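PDB 3F2E: SIRV coat protein from Sulfolobus islandicus rudivirus 1 variant YNP, which probably packages the viral DNA as the coat protein of a rod-shaped archaeal virus, represented here by its C-terminal four-helix-bundle domain. Local coordinates for residues A[18-24]-A[71-75]. Numbering follows the deposited sequence.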
ATOM      1  N   VAL A  18       3.919  -8.599  -4.404  1.00 14.50           N
ATOM      2  CA  VAL A  18       3.493  -8.906  -3.037  1.00 12.00           C
ATOM      3  C   VAL A  18       2.321  -9.896  -3.015  1.00 13.46           C
ATOM      4  O   VAL A  18       2.300 -10.836  -2.212  1.00 14.20           O
ATOM      5  CB  VAL A  18       3.140  -7.618  -2.247  1.00 11.67           C
ATOM      6  CG1 VAL A  18       2.576  -7.969  -0.877  1.00 15.80           C
ATOM      7  CG2 VAL A  18       4.379  -6.731  -2.110  1.00 14.67           C
ATOM      8  N   LEU A  19       1.341  -9.692  -3.895  1.00 13.73           N
ATOM      9  CA  LEU A  19       0.196 -10.591  -3.943  1.00 13.17           C
ATOM     10  C   LEU A  19       0.632 -12.029  -4.257  1.00 14.17           C
ATOM     11  O   LEU A  19       0.058 -12.991  -3.735  1.00 15.44           O
ATOM     12  CB  LEU A  19      -0.868 -10.078  -4.920  1.00 16.17           C
ATOM     13  CG  LEU A  19      -1.443  -8.703  -4.544  1.00 14.87           C
ATOM     14  CD1 LEU A  19      -2.535  -8.271  -5.525  1.00 18.03           C
ATOM     15  CD2 LEU A  19      -1.972  -8.688  -3.111  1.00 19.68           C
ATOM     16  N   SER A  20       1.665 -12.166  -5.084  0.52 14.00           N
ATOM     17  CA  SER A  20       2.215 -13.481  -5.409  0.52 15.86           C
ATOM     18  C   SER A  20       2.796 -14.171  -4.176  0.52 15.01           C
ATOM     19  O   SER A  20       2.550 -15.356  -3.939  0.52 15.00           O
ATOM     20  CB  SER A  20       3.289 -13.358  -6.491  0.52 15.59           C
ATOM     21  OG  SER A  20       2.709 -13.099  -7.758  0.52 24.57           O
ATOM     22  N   GLN A  21       3.573 -13.426  -3.396  0.52 13.65           N
ATOM     23  CA  GLN A  21       4.159 -13.955  -2.169  0.52 14.86           C
ATOM     24  C   GLN A  21       3.085 -14.500  -1.228  0.52 14.08           C
ATOM     25  O   GLN A  21       3.298 -15.508  -0.552  0.52 14.96           O
ATOM     26  CB  GLN A  21       4.971 -12.873  -1.454  0.52 16.06           C
ATOM     27  CG  GLN A  21       6.121 -12.299  -2.270  0.52 13.80           C
ATOM     28  CD  GLN A  21       6.731 -11.080  -1.606  0.52 21.26           C
ATOM     29  OE1 GLN A  21       6.438 -10.763  -0.447  0.52 26.59           O
ATOM     30  NE2 GLN A  21       7.598 -10.391  -2.337  0.52 25.71           N
ATOM     31  N   TYR A  22       1.935 -13.832  -1.188  1.00 13.84           N
ATOM     32  CA  TYR A  22       0.879 -14.197  -0.245  1.00 13.90           C
ATOM     33  C   TYR A  22      -0.218 -15.077  -0.843  1.00 13.29           C
ATOM     34  O   TYR A  22      -1.153 -15.484  -0.143  1.00 13.45           O
ATOM     35  CB  TYR A  22       0.281 -12.932   0.414  1.00 14.19           C
ATOM     36  CG  TYR A  22       1.222 -12.333   1.441  1.00 12.84           C
ATOM     37  CD1 TYR A  22       2.238 -11.459   1.062  1.00 15.91           C
ATOM     38  CD2 TYR A  22       1.129 -12.687   2.783  1.00 17.05           C
ATOM     39  CE1 TYR A  22       3.123 -10.937   2.004  1.00 17.85           C
ATOM     40  CE2 TYR A  22       2.005 -12.175   3.725  1.00 16.26           C
ATOM     41  CZ  TYR A  22       2.998 -11.302   3.331  1.00 17.67           C
ATOM     42  OH  TYR A  22       3.867 -10.799   4.277  1.00 20.49           O
ATOM     43  N   GLY A  23      -0.096 -15.392  -2.128  1.00 16.01           N
ATOM     44  CA  GLY A  23      -1.057 -16.276  -2.773  1.00 15.23           C
ATOM     45  C   GLY A  23      -2.435 -15.659  -2.967  1.00 15.38           C
ATOM     46  O   GLY A  23      -3.445 -16.363  -2.996  1.00 18.25           O
ATOM     47  N   ILE A  24      -2.481 -14.342  -3.118  1.00 16.00           N
ATOM     48  CA  ILE A  24      -3.761 -13.643  -3.243  1.00 19.29           C
ATOM     49  C   ILE A  24      -4.183 -13.508  -4.708  1.00 16.89           C
ATOM     50  O   ILE A  24      -3.471 -12.908  -5.515  1.00 17.76           O
ATOM     51  CB  ILE A  24      -3.710 -12.270  -2.540  1.00 17.75           C
ATOM     52  CG1 ILE A  24      -3.536 -12.474  -1.033  1.00 16.46           C
ATOM     53  CG2 ILE A  24      -4.971 -11.455  -2.843  1.00 19.00           C
ATOM     54  CD1 ILE A  24      -3.151 -11.219  -0.270  1.00 18.39           C
ATOM     55  N   PRO A  71      -3.455  -6.761   7.466  1.00 15.40           N
ATOM     56  CA  PRO A  71      -2.474  -5.731   7.853  1.00 14.82           C
ATOM     57  C   PRO A  71      -1.048  -6.069   7.427  1.00 15.38           C
ATOM     58  O   PRO A  71      -0.277  -5.169   7.063  1.00 16.97           O
ATOM     59  CB  PRO A  71      -2.568  -5.699   9.388  1.00 18.02           C
ATOM     60  CG  PRO A  71      -3.877  -6.339   9.718  1.00 25.38           C
ATOM     61  CD  PRO A  71      -4.161  -7.329   8.628  1.00 19.82           C
ATOM     62  N   THR A  72      -0.689  -7.350   7.478  1.00 15.82           N
ATOM     63  CA  THR A  72       0.652  -7.769   7.085  1.00 14.86           C
ATOM     64  C   THR A  72       0.887  -7.488   5.601  1.00 15.12           C
ATOM     65  O   THR A  72       1.956  -7.017   5.206  1.00 15.52           O
ATOM     66  CB  THR A  72       0.884  -9.261   7.387  1.00 18.83           C
ATOM     67  OG1 THR A  72       0.624  -9.506   8.775  1.00 20.65           O
ATOM     68  CG2 THR A  72       2.322  -9.658   7.057  1.00 16.80           C
ATOM     69  N   VAL A  73      -0.131  -7.762   4.786  1.00 13.69           N
ATOM     70  CA  VAL A  73      -0.048  -7.493   3.356  1.00 15.29           C
ATOM     71  C   VAL A  73       0.010  -5.988   3.070  1.00 14.27           C
ATOM     72  O   VAL A  73       0.757  -5.557   2.197  1.00 14.19           O
ATOM     73  CB  VAL A  73      -1.203  -8.153   2.580  1.00 14.73           C
ATOM     74  CG1 VAL A  73      -1.081  -7.879   1.085  1.00 14.03           C
ATOM     75  CG2 VAL A  73      -1.220  -9.661   2.851  1.00 15.93           C
ATOM     76  N   LEU A  74      -0.772  -5.189   3.798  1.00 14.38           N
ATOM     77  CA  LEU A  74      -0.706  -3.736   3.613  1.00 12.75           C
ATOM     78  C   LEU A  74       0.684  -3.189   3.931  1.00 14.61           C
ATOM     79  O   LEU A  74       1.179  -2.318   3.217  1.00 14.58           O
ATOM     80  CB  LEU A  74      -1.754  -3.006   4.456  1.00 12.99           C
ATOM     81  CG  LEU A  74      -3.229  -3.253   4.121  1.00 13.48           C
ATOM     82  CD1 LEU A  74      -4.098  -2.464   5.085  1.00 15.94           C
ATOM     83  CD2 LEU A  74      -3.559  -2.878   2.678  1.00 14.80           C
ATOM     84  N   ASP A  75       1.307  -3.692   4.998  1.00 14.58           N
ATOM     85  CA  ASP A  75       2.685  -3.310   5.320  1.00 13.57           C
ATOM     86  C   ASP A  75       3.640  -3.677   4.181  1.00 15.67           C
ATOM     87  O   ASP A  75       4.498  -2.886   3.789  1.00 14.41           O
ATOM     88  CB  ASP A  75       3.159  -3.977   6.617  1.00 14.42           C
ATOM     89  CG  ASP A  75       2.552  -3.352   7.859  1.00 23.10           C
ATOM     90  OD1 ASP A  75       1.881  -2.301   7.748  1.00 16.22           O
ATOM     91  OD2 ASP A  75       2.757  -3.916   8.957  1.00 22.49           O
TER
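V18 and V73 mark the nearest backbone approach, 7.4 Å between their CA atoms, where the C-terminal end of helix 9-22 meets the first turn of helix 71-82. The two helical segments run roughly antiparallel, at 145°, with their axes 10.6 Å apart. Beyond Y22 the chain turns in a Schellman motif: G23 takes a positive phi, G23 N hydrogen-bonds to S20 O, and a hydrogen bond from I24 N to L19 O returns the I24 side chain to the same interface.

V73 fills the centre, and its two methyls divide the work. V73 CG2 lies over one face of the Y22 ring in a CH-pi contact, 4.0 Å from the ring centroid and 19° off the normal, displaced toward the CD2 side of the ring. V73 CG1, held anti to the backbone N (chi1 -179°), reaches V18 CG1 at 4.2 Å and approaches L19 CD2 more loosely. I24 comes at V73 tip to tip, its CD1 4.0 Å from V73 CG2. Farther out, the Y22 side chain crosses that of T72 at about a right angle and sets its OH 3.4 Å from T72 CG2; in the opposite direction, V18 continues the seam onto A76, V77 and I80 of helix 71-82. Y32 of helix 29-46 also touches L19 and V73.

No hydrogen bond joins the segments, so this corner of the four-helix bundle rests on van der Waals packing and the burial of apolar surface around V73, with the Y22 ring covering that valine on the exposed side.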